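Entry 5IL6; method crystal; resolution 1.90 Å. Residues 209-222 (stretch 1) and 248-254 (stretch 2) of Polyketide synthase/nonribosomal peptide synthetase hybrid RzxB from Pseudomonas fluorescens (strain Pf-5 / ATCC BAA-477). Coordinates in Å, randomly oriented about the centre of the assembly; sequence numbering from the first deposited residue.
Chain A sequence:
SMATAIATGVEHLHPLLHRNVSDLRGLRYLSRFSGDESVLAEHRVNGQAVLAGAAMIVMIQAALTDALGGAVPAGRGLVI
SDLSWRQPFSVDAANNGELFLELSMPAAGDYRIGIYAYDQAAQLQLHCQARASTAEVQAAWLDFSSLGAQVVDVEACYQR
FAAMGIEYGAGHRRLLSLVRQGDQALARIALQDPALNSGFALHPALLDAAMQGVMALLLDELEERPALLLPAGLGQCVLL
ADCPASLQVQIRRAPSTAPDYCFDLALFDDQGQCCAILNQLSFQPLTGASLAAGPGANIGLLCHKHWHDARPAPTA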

# COMPACT_ATOMS: atom_id res chain seq x y z
N ALA A 209 -0.04 6.62 3.08
CA ALA A 209 0.39 8.01 3.04
C ALA A 209 1.49 8.22 2.01
O ALA A 209 1.53 9.25 1.32
CB ALA A 209 0.86 8.46 4.42
N ALA A 210 2.41 7.25 1.89
CA ALA A 210 3.42 7.33 0.85
C ALA A 210 2.78 7.44 -0.52
O ALA A 210 3.21 8.24 -1.36
CB ALA A 210 4.34 6.11 0.91
N MET A 211 1.72 6.66 -0.77
CA MET A 211 1.02 6.72 -2.04
C MET A 211 0.27 8.04 -2.20
O MET A 211 0.20 8.59 -3.30
CB MET A 211 0.06 5.54 -2.17
CG MET A 211 0.74 4.19 -2.22
SD MET A 211 -0.43 2.86 -2.54
CE MET A 211 0.54 1.44 -2.05
N GLN A 212 -0.32 8.54 -1.11
CA GLN A 212 -0.99 9.84 -1.17
C GLN A 212 -0.06 10.92 -1.69
O GLN A 212 -0.51 11.88 -2.33
CB GLN A 212 -1.52 10.23 0.21
CG GLN A 212 -2.58 9.31 0.78
CD GLN A 212 -2.89 9.64 2.23
OE1 GLN A 212 -2.45 10.66 2.74
NE2 GLN A 212 -3.64 8.76 2.89
N GLY A 213 1.24 10.79 -1.43
CA GLY A 213 2.19 11.83 -1.78
C GLY A 213 2.28 12.11 -3.26
O GLY A 213 2.73 13.20 -3.65
N VAL A 214 1.86 11.17 -4.11
CA VAL A 214 1.95 11.39 -5.55
C VAL A 214 1.14 12.61 -5.96
O VAL A 214 1.43 13.23 -7.00
CB VAL A 214 1.49 10.14 -6.33
CG1 VAL A 214 2.25 8.89 -5.88
CG2 VAL A 214 -0.02 9.94 -6.21
N MET A 215 0.13 12.98 -5.17
CA MET A 215 -0.69 14.14 -5.51
C MET A 215 0.14 15.41 -5.61
O MET A 215 -0.26 16.35 -6.31
CB MET A 215 -1.81 14.30 -4.48
CG MET A 215 -2.77 15.44 -4.78
SD MET A 215 -3.58 15.22 -6.37
CE MET A 215 -4.73 13.90 -5.99
N ALA A 216 1.28 15.47 -4.91
CA ALA A 216 2.16 16.62 -5.04
C ALA A 216 2.51 16.88 -6.49
O ALA A 216 2.66 18.04 -6.91
CB ALA A 216 3.43 16.40 -4.22
N LEU A 217 2.64 15.82 -7.28
CA LEU A 217 3.03 15.92 -8.68
C LEU A 217 1.85 16.09 -9.63
O LEU A 217 2.07 16.27 -10.83
CB LEU A 217 3.84 14.68 -9.08
CG LEU A 217 5.15 14.48 -8.30
CD1 LEU A 217 5.81 13.17 -8.67
CD2 LEU A 217 6.11 15.64 -8.54
N LEU A 218 0.61 16.05 -9.13
CA LEU A 218 -0.56 16.07 -9.99
C LEU A 218 -1.48 17.27 -9.78
O LEU A 218 -2.42 17.44 -10.57
CB LEU A 218 -1.39 14.79 -9.79
CG LEU A 218 -0.68 13.46 -10.08
CD1 LEU A 218 -1.60 12.30 -9.77
CD2 LEU A 218 -0.24 13.40 -11.54
N LEU A 219 -1.24 18.11 -8.77
CA LEU A 219 -2.15 19.21 -8.50
C LEU A 219 -2.36 20.08 -9.74
O LEU A 219 -3.49 20.47 -10.05
CB LEU A 219 -1.63 20.06 -7.34
CG LEU A 219 -1.80 19.48 -5.94
CD1 LEU A 219 -1.06 20.33 -4.92
CD2 LEU A 219 -3.28 19.36 -5.56
N ASP A 220 -1.28 20.39 -10.46
CA ASP A 220 -1.40 21.26 -11.63
C ASP A 220 -2.05 20.54 -12.80
O ASP A 220 -2.84 21.14 -13.54
CB ASP A 220 -0.03 21.81 -12.01
CG ASP A 220 0.46 22.87 -11.04
OD1 ASP A 220 -0.36 23.71 -10.61
OD2 ASP A 220 1.67 22.86 -10.71
N GLU A 221 -1.73 19.26 -13.01
CA GLU A 221 -2.29 18.54 -14.15
C GLU A 221 -3.79 18.35 -13.99
O GLU A 221 -4.56 18.61 -14.92
CB GLU A 221 -1.61 17.18 -14.31
CG GLU A 221 -0.17 17.24 -14.81
CD GLU A 221 0.25 15.95 -15.49
OE1 GLU A 221 -0.63 15.18 -15.92
OE2 GLU A 221 1.47 15.71 -15.60
N LEU A 222 -4.22 17.88 -12.82
CA LEU A 222 -5.63 17.56 -12.62
C LEU A 222 -6.47 18.83 -12.54
O LEU A 222 -5.99 19.90 -12.14
CB LEU A 222 -5.80 16.75 -11.34
CG LEU A 222 -5.03 15.42 -11.29
CD1 LEU A 222 -5.27 14.71 -9.97
CD2 LEU A 222 -5.39 14.52 -12.46
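Stretch 2 (248-254) QVQIRRA

A single extended strand lies along one side of a helical segment, packing its alternate side chains into an apolar seam that ends, at the more exposed end, in an arginine–glutamate salt bridge. Residues 248-254 belong to a strand that begins earlier in the chain, while stretch 1 opens as regular helix at 209-212 and keeps helical phi/psi through 213-216, where the backbone bonds run from residue i to i-3, as in Leu217 N to Val214 O at 2.9 Å.

The two stretches run in the same general direction, and the register is simple: CA of Ala210 lies 6.2 Å from CA of Val249, CA of Val214 lies 6.7 Å from CA of Ile251, and CA of Leu217 lies 7.3 Å from CA of Arg253. Each two-residue step on the strand thus matches three or four residues of the helical segment. The alternation of the strand does the sorting: Val249, Ile251 and Arg253 point their CA-to-CB bonds toward stretch 1, whereas Gln248 and Gln250 make no contact with it. The spacing widens along the seam, and no backbone hydrogen bond joins the stretches; side chains pack against side chains and, in places, against backbone.

At the close end, Ala210 CB meets Val249 CG2 at 3.9 Å, a small residue packed against a branched one. Ile251, in the m, t rotamer, occupies the middle. Its CD1 comes to 3.4 Å from Gly213 C and 3.8 Å from Ala210 O, so it rests on backbone. Glycine makes this possible: an ideal CB on Gly213 would lie 2.7 Å from Ile251 CD1, a clash. The CG2 branch of Ile251 packs 4.1 Å from Val214 CG1 and 3.8 Å from Leu217 CD1. Leu217 then bridges to the next strand position, its CD1 3.7 Å from Arg253 N.

Arg253 gives up more area to stretch 1 than any other strand residue and carries the contact from apolar to charged. Leu218 CD2 lies over one face of its guanidinium, 3.8 Å from Arg253 NH1, while the Glu221 carboxylate approaches at the edge. There Arg253 NH1 donates a very short 2.4 Å hydrogen bond to Glu221 OE2, and Arg253 NH2 adds weak ones to OE1 and OE2 of Glu221 at 3.2 and 3.0 Å. Glu221 is poorly ordered, so these lengths deserve caution. One water accepts from Arg253 NH1 at 3.0 Å and donates to Leu217 O at 3.1 Å, tying the guanidinium to the backbone as well.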

# COMPACT_ATOMS: atom_id res chain seq x y z
N GLN A 248 10.57 9.34 5.42
CA GLN A 248 10.69 10.21 4.26
C GLN A 248 10.36 9.40 3.02
O GLN A 248 10.73 8.22 2.92
CB GLN A 248 12.11 10.77 4.12
CG GLN A 248 12.56 11.70 5.23
CD GLN A 248 13.97 12.20 5.00
OE1 GLN A 248 14.17 13.27 4.43
NE2 GLN A 248 14.95 11.42 5.44
N VAL A 249 9.66 10.02 2.07
CA VAL A 249 9.24 9.35 0.85
C VAL A 249 9.68 10.19 -0.34
O VAL A 249 9.23 11.32 -0.50
CB VAL A 249 7.72 9.12 0.81
CG1 VAL A 249 7.33 8.34 -0.44
CG2 VAL A 249 7.26 8.38 2.06
N GLN A 250 10.57 9.63 -1.16
CA GLN A 250 10.96 10.25 -2.41
C GLN A 250 10.09 9.69 -3.53
O GLN A 250 9.96 8.47 -3.68
CB GLN A 250 12.43 9.99 -2.72
CG GLN A 250 12.94 10.78 -3.91
CD GLN A 250 14.38 10.49 -4.25
OE1 GLN A 250 15.06 9.73 -3.56
NE2 GLN A 250 14.86 11.09 -5.34
N ILE A 251 9.49 10.58 -4.32
CA ILE A 251 8.52 10.21 -5.34
C ILE A 251 9.01 10.77 -6.67
O ILE A 251 9.40 11.94 -6.75
CB ILE A 251 7.12 10.74 -5.01
CG1 ILE A 251 6.66 10.22 -3.64
CG2 ILE A 251 6.12 10.33 -6.09
CD1 ILE A 251 5.39 10.86 -3.13
N ARG A 252 8.98 9.94 -7.71
CA ARG A 252 9.37 10.34 -9.06
C ARG A 252 8.28 9.94 -10.03
O ARG A 252 7.90 8.77 -10.09
CB ARG A 252 10.71 9.70 -9.46
CG ARG A 252 11.05 9.87 -10.94
CD ARG A 252 11.01 11.33 -11.37
NE ARG A 252 11.55 11.55 -12.71
CZ ARG A 252 12.85 11.55 -13.00
NH1 ARG A 252 13.75 11.34 -12.05
NH2 ARG A 252 13.25 11.76 -14.25
N ARG A 253 7.78 10.91 -10.79
CA ARG A 253 6.86 10.62 -11.88
C ARG A 253 7.56 9.77 -12.93
O ARG A 253 8.73 10.01 -13.27
CB ARG A 253 6.35 11.92 -12.49
CG ARG A 253 5.35 11.75 -13.63
CD ARG A 253 3.92 11.80 -13.13
NE ARG A 253 2.97 11.78 -14.24
CZ ARG A 253 2.30 12.84 -14.68
NH1 ARG A 253 2.45 14.03 -14.12
NH2 ARG A 253 1.45 12.70 -15.70
N ALA A 254 6.85 8.77 -13.44
CA ALA A 254 7.37 7.88 -14.46
C ALA A 254 6.48 7.92 -15.70
O ALA A 254 5.31 8.30 -15.62
CB ALA A 254 7.45 6.44 -13.94
O HOH W 1 4.52 15.57 -12.66